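Local coordinates for lysosome-associated membrane glycoprotein 1 (Mus musculus, PDB 5GV0) that is a glycosylated protein of the lysosomal membrane whose membrane-proximal luminal domain probably takes part in its assembly, at residues Cys16-Met21 with Phe145-Asp150; Ile27-Lys32 with Pro94-Pro99; Gln112-Asn117 with Ser154-Val159. One frame throughout, in Å; residues are numbered along the deposited sequence.

Contact 1 of 3, residues Cys16-Met21 with Phe145-Asp150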
loop_
_atom_site.group_PDB
_atom_site.type_symbol
_atom_site.label_atom_id
_atom_site.label_comp_id
_atom_site.label_asym_id
_atom_site.label_seq_id
_atom_site.Cartn_x
_atom_site.Cartn_y
_atom_site.Cartn_z
ATOM N N CYS A 16 10.171 -2.598 11.271
ATOM C CA CYS A 16 10.095 -1.267 10.684
ATOM C C CYS A 16 8.755 -1.012 10.002
ATOM O O CYS A 16 8.509 0.087 9.524
ATOM C CB CYS A 16 11.229 -1.048 9.680
ATOM S SG CYS A 16 11.073 -1.991 8.147
ATOM N N LEU A 17 7.893 -2.022 9.939
ATOM C CA LEU A 17 6.547 -1.817 9.421
ATOM C C LEU A 17 5.594 -2.784 10.084
ATOM O O LEU A 17 5.871 -3.984 10.147
ATOM C CB LEU A 17 6.492 -2.006 7.901
ATOM C CG LEU A 17 5.161 -1.682 7.210
ATOM C CD1 LEU A 17 4.930 -0.179 7.070
ATOM C CD2 LEU A 17 5.125 -2.349 5.847
ATOM N N LEU A 18 4.498 -2.249 10.607
ATOM C CA LEU A 18 3.362 -3.045 11.040
ATOM C C LEU A 18 2.165 -2.566 10.266
ATOM O O LEU A 18 1.974 -1.358 10.104
ATOM C CB LEU A 18 3.101 -2.894 12.533
ATOM C CG LEU A 18 4.132 -3.462 13.499
ATOM C CD1 LEU A 18 3.726 -3.100 14.906
ATOM C CD2 LEU A 18 4.224 -4.967 13.341
ATOM N N ALA A 19 1.356 -3.494 9.779
ATOM C CA ALA A 19 0.146 -3.094 9.078
ATOM C C ALA A 19 -0.949 -4.122 9.243
ATOM O O ALA A 19 -0.707 -5.334 9.244
ATOM C CB ALA A 19 0.428 -2.865 7.612
ATOM N N SER A 20 -2.161 -3.612 9.400
ATOM C CA SER A 20 -3.374 -4.409 9.349
ATOM C C SER A 20 -4.293 -3.678 8.398
ATOM O O SER A 20 -4.797 -2.596 8.720
ATOM C CB SER A 20 -4.002 -4.562 10.733
ATOM O OG SER A 20 -5.200 -5.308 10.648
ATOM N N MET A 21 -4.472 -4.217 7.197
ATOM C CA MET A 21 -5.170 -3.440 6.189
ATOM C C MET A 21 -5.810 -4.281 5.112
ATOM O O MET A 21 -5.368 -5.398 4.824
ATOM C CB MET A 21 -4.216 -2.426 5.546
ATOM C CG MET A 21 -2.977 -3.028 4.919
ATOM S SD MET A 21 -1.820 -1.712 4.491
ATOM C CE MET A 21 -0.447 -2.676 3.878
ATOM N N PHE A 145 8.768 2.806 10.100
ATOM C CA PHE A 145 10.055 3.274 10.620
ATOM C C PHE A 145 10.168 2.957 12.109
ATOM O O PHE A 145 10.589 1.860 12.460
ATOM C CB PHE A 145 10.274 4.763 10.299
ATOM C CG PHE A 145 10.419 5.024 8.817
ATOM C CD1 PHE A 145 11.650 4.870 8.197
ATOM C CD2 PHE A 145 9.319 5.354 8.039
ATOM C CE1 PHE A 145 11.789 5.064 6.833
ATOM C CE2 PHE A 145 9.448 5.547 6.670
ATOM C CZ PHE A 145 10.689 5.401 6.067
ATOM N N LYS A 146 9.786 3.876 12.981
ATOM C CA LYS A 146 9.902 3.627 14.414
ATOM C C LYS A 146 8.764 2.740 14.922
ATOM O O LYS A 146 7.590 3.085 14.792
ATOM C CB LYS A 146 9.925 4.946 15.177
ATOM C CG LYS A 146 10.172 4.811 16.670
ATOM C CD LYS A 146 10.495 6.176 17.261
ATOM C CE LYS A 146 10.721 6.096 18.760
ATOM N NZ LYS A 146 9.502 5.624 19.474
ATOM N N VAL A 147 9.122 1.583 15.477
ATOM C CA VAL A 147 8.169 0.713 16.150
ATOM C C VAL A 147 8.726 0.320 17.522
ATOM O O VAL A 147 9.857 -0.162 17.628
ATOM C CB VAL A 147 7.864 -0.556 15.329
ATOM C CG1 VAL A 147 6.943 -1.490 16.110
ATOM C CG2 VAL A 147 7.242 -0.180 13.987
ATOM N N ASP A 148 7.931 0.544 18.562
ATOM C CA ASP A 148 8.351 0.279 19.933
ATOM C C ASP A 148 7.655 -0.961 20.473
ATOM O O ASP A 148 6.445 -1.114 20.321
ATOM C CB ASP A 148 8.048 1.480 20.823
ATOM C CG ASP A 148 8.753 2.734 20.365
ATOM O OD1 ASP A 148 9.977 2.676 20.122
ATOM O OD2 ASP A 148 8.079 3.777 20.227
ATOM N N SER A 149 8.430 -1.853 21.086
ATOM C CA SER A 149 7.897 -3.084 21.669
ATOM C C SER A 149 7.028 -3.891 20.695
ATOM O O SER A 149 6.043 -4.525 21.083
ATOM C CB SER A 149 7.107 -2.763 22.940
ATOM O OG SER A 149 7.982 -2.403 24.000
ATOM N N ASP A 150 7.405 -3.854 19.421
ATOM C CA ASP A 150 6.789 -4.693 18.392
ATOM C C ASP A 150 5.258 -4.581 18.310
ATOM O O ASP A 150 4.563 -5.553 18.011
ATOM C CB ASP A 150 7.200 -6.153 18.613
ATOM C CG ASP A 150 8.677 -6.376 18.373
ATOM O OD1 ASP A 150 9.197 -5.990 17.296
ATOM O OD2 ASP A 150 9.329 -6.928 19.269
#
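A classic beta bulge in the long strand 14-30, where Cys16 and Leu17 both face Val9 of strand 5-11, meets the loop that leaves strand 140-144. The backbone joins the two at one point: Phe145 N donates to Cys16 O over 2.8 Å. This bond lies where the pairing of strand 14-30 with strand 140-144 gives out, and its acceptor belongs to Cys16, whose SG forms the disulfide with Cys53. The side chains of Cys16 and Phe145 both touch Val58 of strand 57-64. Further along, the loop doubles back over Leu18. Leu18 CG lies anti to the carbonyl carbon, beside the backbone N (chi1 -68°), and from it Leu18 CD1 carries the apolar contact, touching Val147 CG1 at 3.8 Å and the backbone C of Asp150 at 4.0 Å, so one methyl meets both limbs of the turning loop. The Val147 and Leu18 side chains approach at a slant, and the other valine methyl, Val147 CG2, lies 4.3 Å from Cys16 C. At the far end of the loop, Asp150 OD1 is held by Thr15 OG1. The arrangement is that of a classic bulge in the antiparallel pair of strands 5-11 and 14-30, with the loop after strand 140-144 folded against strand 14-30, within the beta-rich luminal domain of the LAMP family.

Contact 2 of 3, residues Ile27-Lys32 with Pro94-Pro99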
loop_
_atom_site.group_PDB
_atom_site.type_symbol
_atom_site.label_atom_id
_atom_site.label_comp_id
_atom_site.label_asym_id
_atom_site.label_seq_id
_atom_site.Cartn_x
_atom_site.Cartn_y
_atom_site.Cartn_z
ATOM N N ILE A 27 -8.296 -0.911 -11.555
ATOM C CA ILE A 27 -7.551 -0.661 -12.782
ATOM C C ILE A 27 -8.460 -0.580 -14.005
ATOM O O ILE A 27 -9.328 -1.434 -14.232
ATOM C CB ILE A 27 -6.454 -1.735 -13.005
ATOM C CG1 ILE A 27 -5.638 -1.394 -14.250
ATOM C CG2 ILE A 27 -7.045 -3.143 -13.077
ATOM C CD1 ILE A 27 -4.265 -2.007 -14.254
ATOM N N THR A 28 -8.268 0.487 -14.773
ATOM C CA THR A 28 -8.966 0.675 -16.032
ATOM C C THR A 28 -7.982 0.405 -17.160
ATOM O O THR A 28 -6.887 0.959 -17.165
ATOM C CB THR A 28 -9.537 2.091 -16.139
ATOM O OG1 THR A 28 -10.460 2.311 -15.065
ATOM C CG2 THR A 28 -10.249 2.290 -17.464
ATOM N N TYR A 29 -8.354 -0.456 -18.104
ATOM C CA TYR A 29 -7.437 -0.801 -19.182
ATOM C C TYR A 29 -8.147 -1.194 -20.472
ATOM O O TYR A 29 -9.346 -1.456 -20.485
ATOM C CB TYR A 29 -6.500 -1.928 -18.736
ATOM C CG TYR A 29 -7.151 -3.276 -18.504
ATOM C CD1 TYR A 29 -7.781 -3.574 -17.299
ATOM C CD2 TYR A 29 -7.101 -4.268 -19.478
ATOM C CE1 TYR A 29 -8.353 -4.813 -17.080
ATOM C CE2 TYR A 29 -7.672 -5.509 -19.267
ATOM C CZ TYR A 29 -8.296 -5.776 -18.066
ATOM O OH TYR A 29 -8.865 -7.006 -17.841
ATOM N N LEU A 30 -7.377 -1.213 -21.555
ATOM C CA LEU A 30 -7.864 -1.603 -22.871
ATOM C C LEU A 30 -7.723 -3.099 -23.085
ATOM O O LEU A 30 -6.627 -3.644 -22.963
ATOM C CB LEU A 30 -7.096 -0.855 -23.962
ATOM C CG LEU A 30 -7.437 0.617 -24.182
ATOM C CD1 LEU A 30 -6.461 1.253 -25.162
ATOM C CD2 LEU A 30 -8.861 0.746 -24.686
ATOM N N LYS A 31 -8.832 -3.756 -23.409
ATOM C CA LYS A 31 -8.817 -5.184 -23.711
ATOM C C LYS A 31 -8.346 -5.427 -25.144
ATOM O O LYS A 31 -8.189 -4.484 -25.920
ATOM C CB LYS A 31 -10.203 -5.795 -23.498
ATOM C CG LYS A 31 -10.747 -5.618 -22.090
ATOM C CD LYS A 31 -11.958 -6.505 -21.841
ATOM C CE LYS A 31 -13.099 -6.173 -22.784
ATOM N NZ LYS A 31 -14.215 -7.152 -22.646
ATOM N N LYS A 32 -8.117 -6.693 -25.485
ATOM C CA LYS A 32 -7.681 -7.058 -26.831
ATOM C C LYS A 32 -8.698 -6.641 -27.885
ATOM O O LYS A 32 -8.329 -6.276 -29.000
ATOM C CB LYS A 32 -7.436 -8.562 -26.935
ATOM C CG LYS A 32 -6.316 -9.081 -26.060
ATOM C CD LYS A 32 -5.983 -10.518 -26.422
ATOM C CE LYS A 32 -5.051 -11.137 -25.403
ATOM N NZ LYS A 32 -4.007 -10.176 -24.954
ATOM N N PRO A 94 -4.257 -11.217 -18.914
ATOM C CA PRO A 94 -4.346 -12.040 -20.124
ATOM C C PRO A 94 -5.246 -11.454 -21.216
ATOM O O PRO A 94 -4.928 -11.634 -22.388
ATOM C CB PRO A 94 -4.917 -13.360 -19.600
ATOM C CG PRO A 94 -4.487 -13.412 -18.182
ATOM C CD PRO A 94 -4.574 -11.991 -17.703
ATOM N N ASP A 95 -6.315 -10.751 -20.852
ATOM C CA ASP A 95 -7.250 -10.242 -21.853
ATOM C C ASP A 95 -6.964 -8.797 -22.262
ATOM O O ASP A 95 -7.753 -8.187 -22.983
ATOM C CB ASP A 95 -8.696 -10.367 -21.351
ATOM C CG ASP A 95 -9.025 -9.399 -20.224
ATOM O OD1 ASP A 95 -8.095 -8.894 -19.555
ATOM O OD2 ASP A 95 -10.234 -9.159 -19.999
ATOM N N ALA A 96 -5.838 -8.253 -21.810
ATOM C CA ALA A 96 -5.480 -6.878 -22.151
ATOM C C ALA A 96 -4.758 -6.782 -23.492
ATOM O O ALA A 96 -4.090 -7.722 -23.918
ATOM C CB ALA A 96 -4.615 -6.267 -21.055
ATOM N N LEU A 97 -4.894 -5.631 -24.145
ATOM C CA LEU A 97 -4.145 -5.340 -25.363
ATOM C C LEU A 97 -2.647 -5.416 -25.094
ATOM O O LEU A 97 -1.888 -5.991 -25.874
ATOM C CB LEU A 97 -4.510 -3.958 -25.905
ATOM C CG LEU A 97 -3.951 -3.629 -27.288
ATOM C CD1 LEU A 97 -4.561 -4.550 -28.335
ATOM C CD2 LEU A 97 -4.195 -2.170 -27.638
ATOM N N VAL A 98 -2.229 -4.819 -23.983
ATOM C CA VAL A 98 -0.866 -4.950 -23.500
ATOM C C VAL A 98 -0.905 -5.770 -22.216
ATOM O O VAL A 98 -1.132 -5.226 -21.136
ATOM C CB VAL A 98 -0.204 -3.584 -23.242
ATOM C CG1 VAL A 98 1.245 -3.767 -22.818
ATOM C CG2 VAL A 98 -0.296 -2.708 -24.485
ATOM N N PRO A 99 -0.703 -7.090 -22.338
ATOM C CA PRO A 99 -0.887 -8.036 -21.231
ATOM C C PRO A 99 -0.015 -7.741 -20.014
ATOM O O PRO A 99 -0.513 -7.741 -18.885
ATOM C CB PRO A 99 -0.497 -9.382 -21.851
ATOM C CG PRO A 99 -0.664 -9.188 -23.321
ATOM C CD PRO A 99 -0.296 -7.767 -23.581
HETATM O O HOH W 1 -3.961 -2.939 -22.566
#
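Lys32 reaches across the single beta bridge between Lys31 and Ala96, which ties the end of strand 14-30 to the loop between strands 81-92 and 100-105 and so joins the two sheets of this all-beta LAMP domain. Its CB lies 4.0 Å from Asp95 O, and CG comes nearer to the loop, 3.4 Å from Ala96 O. CD carries the chain onward, CE passes Pro94 O, and a bend at chi4 (-40°) turns NZ back onto Ala96 O, to which it donates at 2.7 Å; Pro99 CG lies beside the ammonium. The backbone of the same residue is held too, Lys32 N donating to Asp95 O, while the nearly straight bond from Leu97 N to Leu30 O (174°) secures the other side of the bridge. A water takes a hydrogen from Val98 N and gives one to Leu30 O. Tyr29 lays its ring beside Ala96, CD2 lying 3.6 Å from CB. Arg39 partners both Tyr29 OH and Asp95 OD2, linking the pair to strand 36-42. At the edge of the ring, Tyr29 OH donates to the syn lone pair of Asp95 OD1 at 2.7 Å, the ring and carboxylate planes 62° apart.

Contact 3 of 3, residues Gln112-Asn117 with Ser154-Val159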
loop_
_atom_site.group_PDB
_atom_site.type_symbol
_atom_site.label_atom_id
_atom_site.label_comp_id
_atom_site.label_asym_id
_atom_site.label_seq_id
_atom_site.Cartn_x
_atom_site.Cartn_y
_atom_site.Cartn_z
ATOM N N GLN A 112 -0.551 9.321 6.328
ATOM C CA GLN A 112 0.451 10.075 7.063
ATOM C C GLN A 112 0.166 10.122 8.557
ATOM O O GLN A 112 -0.957 10.403 8.981
ATOM C CB GLN A 112 0.547 11.494 6.511
ATOM C CG GLN A 112 1.625 12.343 7.186
ATOM C CD GLN A 112 1.864 13.665 6.481
ATOM O OE1 GLN A 112 2.825 13.812 5.726
ATOM N NE2 GLN A 112 0.996 14.637 6.732
ATOM N N ALA A 113 1.197 9.862 9.353
ATOM C CA ALA A 113 1.080 9.954 10.796
ATOM C C ALA A 113 2.417 10.291 11.431
ATOM O O ALA A 113 3.478 10.146 10.818
ATOM C CB ALA A 113 0.536 8.649 11.379
ATOM N N THR A 114 2.345 10.749 12.672
ATOM C CA THR A 114 3.512 11.016 13.485
ATOM C C THR A 114 4.351 9.765 13.711
ATOM O O THR A 114 3.829 8.710 14.064
ATOM C CB THR A 114 3.088 11.577 14.838
ATOM O OG1 THR A 114 2.224 12.709 14.634
ATOM C CG2 THR A 114 4.299 11.971 15.670
ATOM N N VAL A 115 5.660 9.886 13.523
ATOM C CA VAL A 115 6.573 8.788 13.805
ATOM C C VAL A 115 6.424 8.343 15.262
ATOM O O VAL A 115 6.480 9.170 16.183
ATOM C CB VAL A 115 8.031 9.202 13.506
ATOM C CG1 VAL A 115 8.992 8.169 14.019
ATOM C CG2 VAL A 115 8.206 9.412 12.009
ATOM N N GLY A 116 6.204 7.046 15.467
ATOM C CA GLY A 116 5.956 6.518 16.797
ATOM C C GLY A 116 4.486 6.322 17.126
ATOM O O GLY A 116 4.140 5.667 18.115
ATOM N N ASN A 117 3.625 6.918 16.311
ATOM C CA ASN A 117 2.189 6.685 16.375
ATOM C C ASN A 117 1.790 5.825 15.192
ATOM O O ASN A 117 2.584 5.619 14.279
ATOM C CB ASN A 117 1.410 8.001 16.353
ATOM C CG ASN A 117 1.448 8.731 17.675
ATOM O OD1 ASN A 117 1.889 8.195 18.685
ATOM N ND2 ASN A 117 0.962 9.970 17.677
ATOM N N SER A 154 0.247 4.790 19.600
ATOM C CA SER A 154 -1.060 5.411 19.757
ATOM C C SER A 154 -1.663 5.841 18.425
ATOM O O SER A 154 -0.958 6.274 17.509
ATOM C CB SER A 154 -0.959 6.610 20.685
ATOM O OG SER A 154 -0.516 6.191 21.957
ATOM N N VAL A 155 -2.978 5.713 18.337
ATOM C CA VAL A 155 -3.694 5.873 17.079
ATOM C C VAL A 155 -3.967 7.324 16.681
ATOM O O VAL A 155 -4.482 8.118 17.474
ATOM C CB VAL A 155 -5.043 5.126 17.138
ATOM C CG1 VAL A 155 -5.939 5.521 15.978
ATOM C CG2 VAL A 155 -4.808 3.623 17.151
ATOM N N GLU A 156 -3.611 7.659 15.444
ATOM C CA GLU A 156 -4.062 8.895 14.824
ATOM C C GLU A 156 -5.122 8.514 13.808
ATOM O O GLU A 156 -4.814 7.985 12.744
ATOM C CB GLU A 156 -2.902 9.651 14.172
ATOM C CG GLU A 156 -1.790 9.973 15.158
ATOM C CD GLU A 156 -0.744 10.922 14.615
ATOM O OE1 GLU A 156 -0.635 11.072 13.378
ATOM O OE2 GLU A 156 -0.032 11.528 15.439
ATOM N N GLU A 157 -6.379 8.755 14.152
ATOM C CA GLU A 157 -7.490 8.301 13.327
ATOM C C GLU A 157 -7.888 9.367 12.318
ATOM O O GLU A 157 -7.992 10.545 12.664
ATOM C CB GLU A 157 -8.682 7.928 14.206
ATOM C CG GLU A 157 -9.770 7.149 13.481
ATOM C CD GLU A 157 -10.705 6.420 14.434
ATOM O OE1 GLU A 157 -10.831 6.851 15.599
ATOM O OE2 GLU A 157 -11.308 5.407 14.019
ATOM N N CYS A 158 -8.105 8.952 11.071
ATOM C CA CYS A 158 -8.549 9.869 10.025
ATOM C C CYS A 158 -9.816 10.608 10.458
ATOM O O CYS A 158 -10.692 10.037 11.106
ATOM C CB CYS A 158 -8.787 9.120 8.715
ATOM S SG CYS A 158 -10.113 7.890 8.773
ATOM N N VAL A 159 -9.889 11.887 10.108
ATOM C CA VAL A 159 -11.007 12.738 10.503
ATOM C C VAL A 159 -12.342 12.170 10.024
ATOM O O VAL A 159 -13.355 12.258 10.722
ATOM C CB VAL A 159 -10.816 14.175 9.960
ATOM C CG1 VAL A 159 -12.001 15.052 10.313
ATOM C CG2 VAL A 159 -9.529 14.775 10.507
HETATM O O HOH W 2 -2.262 11.250 11.192
#
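Glu156 OE2 is gripped by two side chains of the 112-117 segment. Thr114 OG1 donates to its syn lone pair at 2.7 Å, and Asn117 ND2 reaches it at 2.9 Å from above the carboxylate plane, along a nearly straight N-H (166°). That oxygen lies almost in the amide plane of Asn117, although the amide and carboxylate planes stand 70° apart. The second oxygen, Glu156 OE1, takes the backbone N-H of Thr114 at 3.1 Å, again from above the plane, and a water that also donates to Gln112 O. Ala113 CB packs 3.4 Å from Glu156 OE1, so the carboxylate rests against the strand as well as being bonded to it. Four donors thus fix its position and would be expected to stabilise the charged form. In Glu156, CG is anti to the carbonyl carbon (chi1 -57°), and from there the extended chain carries the carboxylate to the turn. This is a type II beta turn, Thr114 to Asn117, closed by Asn117 N donating to Thr114 O, with Gly116 in the third position at a positive phi. The turn leads from strand 112-114, which pairs with strand 81-92 in one sheet, to strand 118-121 in the other; strand 155-157 runs parallel to the latter, and Glu156 spans back to the turn. Nearer the start of the 154-159 segment, Asn117 CB lies 3.2 Å from Ser154 O.

Contacts 1 and 2 both use strand 14-30 but lie on opposite sides of the chain's centre, their own centres 36 Å apart and their nearest atoms about 17 Å apart. Contact 2 is nested, along the chain, inside the loop closed by contact 1. Contacts 1 and 3 are neighbours with centres 12 Å apart, and they touch where Lys146 CB packs on Val115 CG1 at 3.5 Å; in sequence their segments alternate. Contact 3 is about 22 Å from contact 2 at the nearest atoms. Attached glycan lies close to two of them: an N-acetylglucosamine is about 6 Å from the Cys16 side chain in contact 1, and another about 7 Å from that of Gln112 in contact 3.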